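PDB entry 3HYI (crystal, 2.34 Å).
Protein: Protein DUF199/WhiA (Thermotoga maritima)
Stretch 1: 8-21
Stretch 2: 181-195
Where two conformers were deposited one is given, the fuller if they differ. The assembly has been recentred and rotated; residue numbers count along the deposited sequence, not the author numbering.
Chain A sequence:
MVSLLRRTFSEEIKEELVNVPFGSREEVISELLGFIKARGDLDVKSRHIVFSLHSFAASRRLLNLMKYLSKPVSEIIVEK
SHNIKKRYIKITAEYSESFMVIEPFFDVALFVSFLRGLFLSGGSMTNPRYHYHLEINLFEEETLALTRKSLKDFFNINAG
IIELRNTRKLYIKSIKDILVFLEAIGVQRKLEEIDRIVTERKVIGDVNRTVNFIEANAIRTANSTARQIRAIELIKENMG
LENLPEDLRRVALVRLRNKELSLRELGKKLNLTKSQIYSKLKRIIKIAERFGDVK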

# COMPACT_ATOMS: atom_id res chain seq x y z
N THR A 8 9.84 -9.04 -10.49
CA THR A 8 9.25 -8.48 -9.28
C THR A 8 9.54 -6.98 -9.23
O THR A 8 10.56 -6.51 -9.75
CB THR A 8 9.73 -9.14 -7.97
OG1 THR A 8 11.05 -8.69 -7.64
CG2 THR A 8 9.70 -10.67 -8.07
N PHE A 9 8.62 -6.25 -8.62
CA PHE A 9 8.73 -4.82 -8.46
C PHE A 9 10.02 -4.44 -7.72
O PHE A 9 10.66 -3.44 -8.04
CB PHE A 9 7.53 -4.32 -7.67
CG PHE A 9 7.45 -2.84 -7.57
CD1 PHE A 9 6.82 -2.10 -8.56
CD2 PHE A 9 8.00 -2.18 -6.48
CE1 PHE A 9 6.75 -0.73 -8.47
CE2 PHE A 9 7.92 -0.81 -6.38
CZ PHE A 9 7.30 -0.08 -7.38
N SER A 10 10.36 -5.25 -6.73
CA SER A 10 11.54 -5.05 -5.90
C SER A 10 12.83 -5.12 -6.71
O SER A 10 13.70 -4.26 -6.56
CB SER A 10 11.58 -6.11 -4.80
OG SER A 10 12.46 -5.73 -3.76
N GLU A 11 12.96 -6.14 -7.55
CA GLU A 11 14.15 -6.30 -8.39
C GLU A 11 14.26 -5.17 -9.41
O GLU A 11 15.36 -4.76 -9.76
CB GLU A 11 14.14 -7.66 -9.09
CG GLU A 11 15.41 -8.00 -9.90
CD GLU A 11 16.68 -8.15 -9.06
OE1 GLU A 11 16.60 -8.14 -7.81
OE2 GLU A 11 17.76 -8.30 -9.66
N GLU A 12 13.12 -4.67 -9.89
CA GLU A 12 13.10 -3.52 -10.80
C GLU A 12 13.68 -2.26 -10.15
O GLU A 12 14.39 -1.49 -10.80
CB GLU A 12 11.68 -3.24 -11.30
CG GLU A 12 11.22 -4.20 -12.38
CD GLU A 12 9.83 -3.86 -12.89
OE1 GLU A 12 9.70 -3.62 -14.11
OE2 GLU A 12 8.88 -3.82 -12.08
N ILE A 13 13.36 -2.05 -8.88
CA ILE A 13 13.97 -0.98 -8.09
C ILE A 13 15.48 -1.20 -7.96
O ILE A 13 16.26 -0.27 -8.16
CB ILE A 13 13.35 -0.89 -6.67
CG1 ILE A 13 11.91 -0.38 -6.75
CG2 ILE A 13 14.17 0.02 -5.76
CD1 ILE A 13 11.05 -0.91 -5.64
N LYS A 14 15.88 -2.42 -7.64
CA LYS A 14 17.29 -2.75 -7.46
C LYS A 14 18.13 -2.62 -8.74
O LYS A 14 19.31 -2.30 -8.67
CB LYS A 14 17.45 -4.15 -6.85
CG LYS A 14 16.98 -4.20 -5.41
CD LYS A 14 17.17 -5.56 -4.77
CE LYS A 14 16.65 -5.55 -3.34
NZ LYS A 14 17.06 -6.75 -2.58
N GLU A 15 17.51 -2.85 -9.90
CA GLU A 15 18.17 -2.65 -11.19
C GLU A 15 18.57 -1.19 -11.43
O GLU A 15 19.59 -0.92 -12.06
CB GLU A 15 17.28 -3.13 -12.34
CG GLU A 15 17.21 -4.64 -12.47
CD GLU A 15 16.20 -5.10 -13.49
OE1 GLU A 15 15.23 -4.35 -13.76
OE2 GLU A 15 16.37 -6.21 -14.03
N GLU A 16 17.76 -0.25 -10.94
CA GLU A 16 18.08 1.18 -11.04
C GLU A 16 19.35 1.56 -10.26
O GLU A 16 19.99 2.57 -10.56
CB GLU A 16 16.92 2.05 -10.54
CG GLU A 16 15.74 2.15 -11.50
CD GLU A 16 14.83 3.34 -11.20
OE1 GLU A 16 15.35 4.44 -10.91
OE2 GLU A 16 13.60 3.17 -11.28
N LEU A 17 19.69 0.76 -9.25
CA LEU A 17 20.80 1.07 -8.35
C LEU A 17 22.15 0.49 -8.78
O LEU A 17 23.17 0.84 -8.20
CB LEU A 17 20.45 0.60 -6.94
CG LEU A 17 19.16 1.18 -6.35
CD1 LEU A 17 18.90 0.59 -4.97
CD2 LEU A 17 19.23 2.70 -6.28
N VAL A 18 22.15 -0.39 -9.78
CA VAL A 18 23.37 -1.10 -10.18
C VAL A 18 24.50 -0.17 -10.65
O VAL A 18 25.67 -0.46 -10.43
CB VAL A 18 23.07 -2.17 -11.27
CG1 VAL A 18 24.35 -2.79 -11.80
CG2 VAL A 18 22.16 -3.25 -10.71
N ASN A 19 24.13 0.94 -11.30
CA ASN A 19 25.10 1.89 -11.85
C ASN A 19 25.05 3.30 -11.24
O ASN A 19 25.55 4.25 -11.83
CB ASN A 19 24.94 1.98 -13.37
CG ASN A 19 25.30 0.68 -14.07
OD1 ASN A 19 26.43 0.21 -13.97
ND2 ASN A 19 24.34 0.10 -14.78
N VAL A 20 24.44 3.42 -10.06
CA VAL A 20 24.48 4.68 -9.30
C VAL A 20 25.94 5.07 -9.06
O VAL A 20 26.78 4.20 -8.85
CB VAL A 20 23.72 4.53 -7.95
CG1 VAL A 20 24.08 5.65 -6.98
CG2 VAL A 20 22.21 4.50 -8.20
N PRO A 21 26.27 6.38 -9.11
CA PRO A 21 27.66 6.82 -8.91
C PRO A 21 28.38 6.29 -7.66
O PRO A 21 27.74 5.96 -6.66
CB PRO A 21 27.53 8.34 -8.83
CG PRO A 21 26.33 8.66 -9.62
CD PRO A 21 25.38 7.52 -9.39
N PHE A 181 13.27 7.45 1.23
CA PHE A 181 14.29 6.41 1.33
C PHE A 181 14.82 6.03 -0.05
O PHE A 181 16.03 6.01 -0.27
CB PHE A 181 13.69 5.17 2.02
CG PHE A 181 14.68 4.07 2.23
CD1 PHE A 181 15.39 3.97 3.43
CD2 PHE A 181 14.90 3.11 1.25
CE1 PHE A 181 16.30 2.95 3.63
CE2 PHE A 181 15.81 2.08 1.45
CZ PHE A 181 16.51 2.00 2.64
N LEU A 182 13.90 5.74 -0.97
CA LEU A 182 14.28 5.30 -2.31
C LEU A 182 15.04 6.37 -3.08
O LEU A 182 16.03 6.07 -3.74
CB LEU A 182 13.04 4.85 -3.10
CG LEU A 182 12.38 3.55 -2.62
CD1 LEU A 182 11.10 3.31 -3.39
CD2 LEU A 182 13.32 2.36 -2.76
N GLU A 183 14.57 7.61 -3.00
CA GLU A 183 15.24 8.72 -3.67
C GLU A 183 16.62 9.01 -3.06
O GLU A 183 17.56 9.30 -3.79
CB GLU A 183 14.39 9.99 -3.64
CG GLU A 183 14.98 11.12 -4.47
CD GLU A 183 14.01 12.24 -4.75
OE1 GLU A 183 12.86 12.19 -4.28
OE2 GLU A 183 14.41 13.19 -5.45
N ALA A 184 16.72 8.91 -1.74
CA ALA A 184 17.99 9.09 -1.04
C ALA A 184 19.06 8.14 -1.57
O ALA A 184 20.20 8.55 -1.80
CB ALA A 184 17.80 8.91 0.47
N ILE A 185 18.70 6.87 -1.77
CA ILE A 185 19.65 5.85 -2.24
C ILE A 185 19.83 5.82 -3.77
O ILE A 185 20.64 5.04 -4.28
CB ILE A 185 19.31 4.43 -1.69
CG1 ILE A 185 17.98 3.89 -2.25
CG2 ILE A 185 19.27 4.46 -0.15
CD1 ILE A 185 17.63 2.51 -1.75
N GLY A 186 19.10 6.66 -4.49
CA GLY A 186 19.37 6.89 -5.92
C GLY A 186 18.37 6.34 -6.93
O GLY A 186 18.66 6.32 -8.12
N VAL A 187 17.20 5.91 -6.46
CA VAL A 187 16.12 5.51 -7.37
C VAL A 187 15.56 6.77 -8.04
O VAL A 187 15.44 7.81 -7.39
CB VAL A 187 14.99 4.74 -6.64
CG1 VAL A 187 13.88 4.35 -7.62
CG2 VAL A 187 15.54 3.51 -5.95
N GLN A 188 15.23 6.67 -9.33
CA GLN A 188 14.77 7.83 -10.10
C GLN A 188 13.49 7.56 -10.89
O GLN A 188 12.44 8.14 -10.59
CB GLN A 188 15.88 8.34 -11.02
CG GLN A 188 16.93 9.19 -10.31
CD GLN A 188 16.37 10.54 -9.86
OE1 GLN A 188 15.85 11.31 -10.66
NE2 GLN A 188 16.49 10.82 -8.56
N ARG A 189 13.57 6.68 -11.89
CA ARG A 189 12.42 6.42 -12.78
C ARG A 189 11.21 5.92 -12.02
O ARG A 189 10.08 6.34 -12.28
CB ARG A 189 12.78 5.41 -13.86
CG ARG A 189 13.91 5.84 -14.78
N LYS A 190 11.44 5.01 -11.07
CA LYS A 190 10.35 4.35 -10.37
C LYS A 190 9.62 5.22 -9.35
O LYS A 190 8.52 4.87 -8.93
CB LYS A 190 10.83 3.04 -9.71
CG LYS A 190 10.75 1.85 -10.66
CD LYS A 190 10.02 0.66 -10.03
CE LYS A 190 9.24 -0.14 -11.07
NZ LYS A 190 9.96 -0.27 -12.38
N LEU A 191 10.21 6.35 -8.98
CA LEU A 191 9.53 7.30 -8.08
C LEU A 191 8.29 7.88 -8.75
O LEU A 191 7.30 8.18 -8.07
CB LEU A 191 10.48 8.43 -7.67
CG LEU A 191 11.82 8.07 -7.04
CD1 LEU A 191 12.72 9.30 -6.99
CD2 LEU A 191 11.63 7.47 -5.65
N GLU A 192 8.33 8.04 -10.07
CA GLU A 192 7.20 8.57 -10.84
C GLU A 192 6.05 7.56 -10.92
O GLU A 192 4.89 7.94 -10.82
CB GLU A 192 7.65 8.95 -12.25
N GLU A 193 6.40 6.29 -11.09
CA GLU A 193 5.41 5.22 -11.18
C GLU A 193 4.67 5.04 -9.85
O GLU A 193 3.46 4.82 -9.83
CB GLU A 193 6.09 3.90 -11.56
CG GLU A 193 6.76 3.92 -12.92
CD GLU A 193 7.65 2.71 -13.16
OE1 GLU A 193 7.28 1.60 -12.71
OE2 GLU A 193 8.71 2.87 -13.80
N ILE A 194 5.42 5.13 -8.76
CA ILE A 194 4.85 5.01 -7.42
C ILE A 194 3.86 6.14 -7.12
O ILE A 194 2.82 5.89 -6.51
CB ILE A 194 5.97 4.98 -6.34
CG1 ILE A 194 6.75 3.67 -6.44
CG2 ILE A 194 5.38 5.11 -4.94
CD1 ILE A 194 7.96 3.60 -5.52
N ASP A 195 4.18 7.35 -7.57
CA ASP A 195 3.33 8.53 -7.36
C ASP A 195 2.05 8.44 -8.18
O ASP A 195 0.99 8.87 -7.74
CB ASP A 195 4.07 9.81 -7.75
CG ASP A 195 5.22 10.13 -6.81
OD1 ASP A 195 5.29 9.54 -5.72
OD2 ASP A 195 6.05 10.99 -7.17

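Thr 8 stands at the N-cap of the first helix and makes no contact with the second stretch. Thr 8 OG1 accepts a hydrogen bond from Glu 11 N at 3.2 Å, which caps the helix start. The helix that follows runs at 145° to helix 189-195, closer to antiparallel than parallel, with the axes 10.7 Å apart at closest approach.

Phe 9 is the first residue to reach across. Its CA-to-CB bond points sideways, but the end of the side chain comes nearer to the second stretch. Phe 9 CZ lies 3.9 Å from Ile 194 CG1, which sits at the ring edge. The Lys 190 side chain also packs on this ring. Lys 190 CD is 4.2 Å from the ring centroid of Phe 9 in an off-centre CH-pi contact, and Lys 190 CE comes to 3.6 Å from Phe 9 CE1.

The CA-to-CB bond of Glu 12 points toward the second stretch, and its side chain meets the charged end of the same lysine. Glu 12 OE2 and Lys 190 NZ form a long salt bridge of 3.7 Å. Lys 190 NZ also pairs with Glu 193 OE1, at 3.3 Å, so the ammonium group has two carboxylate partners.

Ile 13 is buried. Ile 13 CG2 packs 3.8 Å from Val 187 CG2 and 3.9 Å from Leu 182 CD2. Lys 190 sits as a knob among Phe 9, Glu 12, Ile 13 and Glu 16.

Glu 16 makes the hydrogen bonds of this contact. Its CA-to-CB bond points toward the second stretch, and its carboxylate accepts from three successive backbone amides. Gln 188 N donates to Glu 16 OE1 at 2.7 Å with a nearly straight angle of 167°. Arg 189 N donates to the same Glu 16 OE1 at 3.0 Å, but this bond is weak, with an angle of 131°. Lys 190 N donates to Glu 16 OE2 at 2.8 Å. Amides at the start of a helix have no preceding turn to accept from them; here the Glu 16 carboxylate does so.

Leu 17 packs against the loop before that helix. Leu 17 CD2 is 3.8 Å from Val 187 CG2, and Leu 17 CD1 is 4.0 Å from Ile 185 CD1. Gly 186 leaves helical angles just after the preceding helix, in a Schellman motif with positive phi.

A type I turn spans Leu 17 to Val 20. Val 20 CG2 lies 4.0 Å from Gly 186 O. At these backbone angles a CB on Gly 186 would jam against Ile 185 O, which alone calls for glycine. An ideal CB on Gly 186 would also be a tight 3.0 Å from Val 20 CG2.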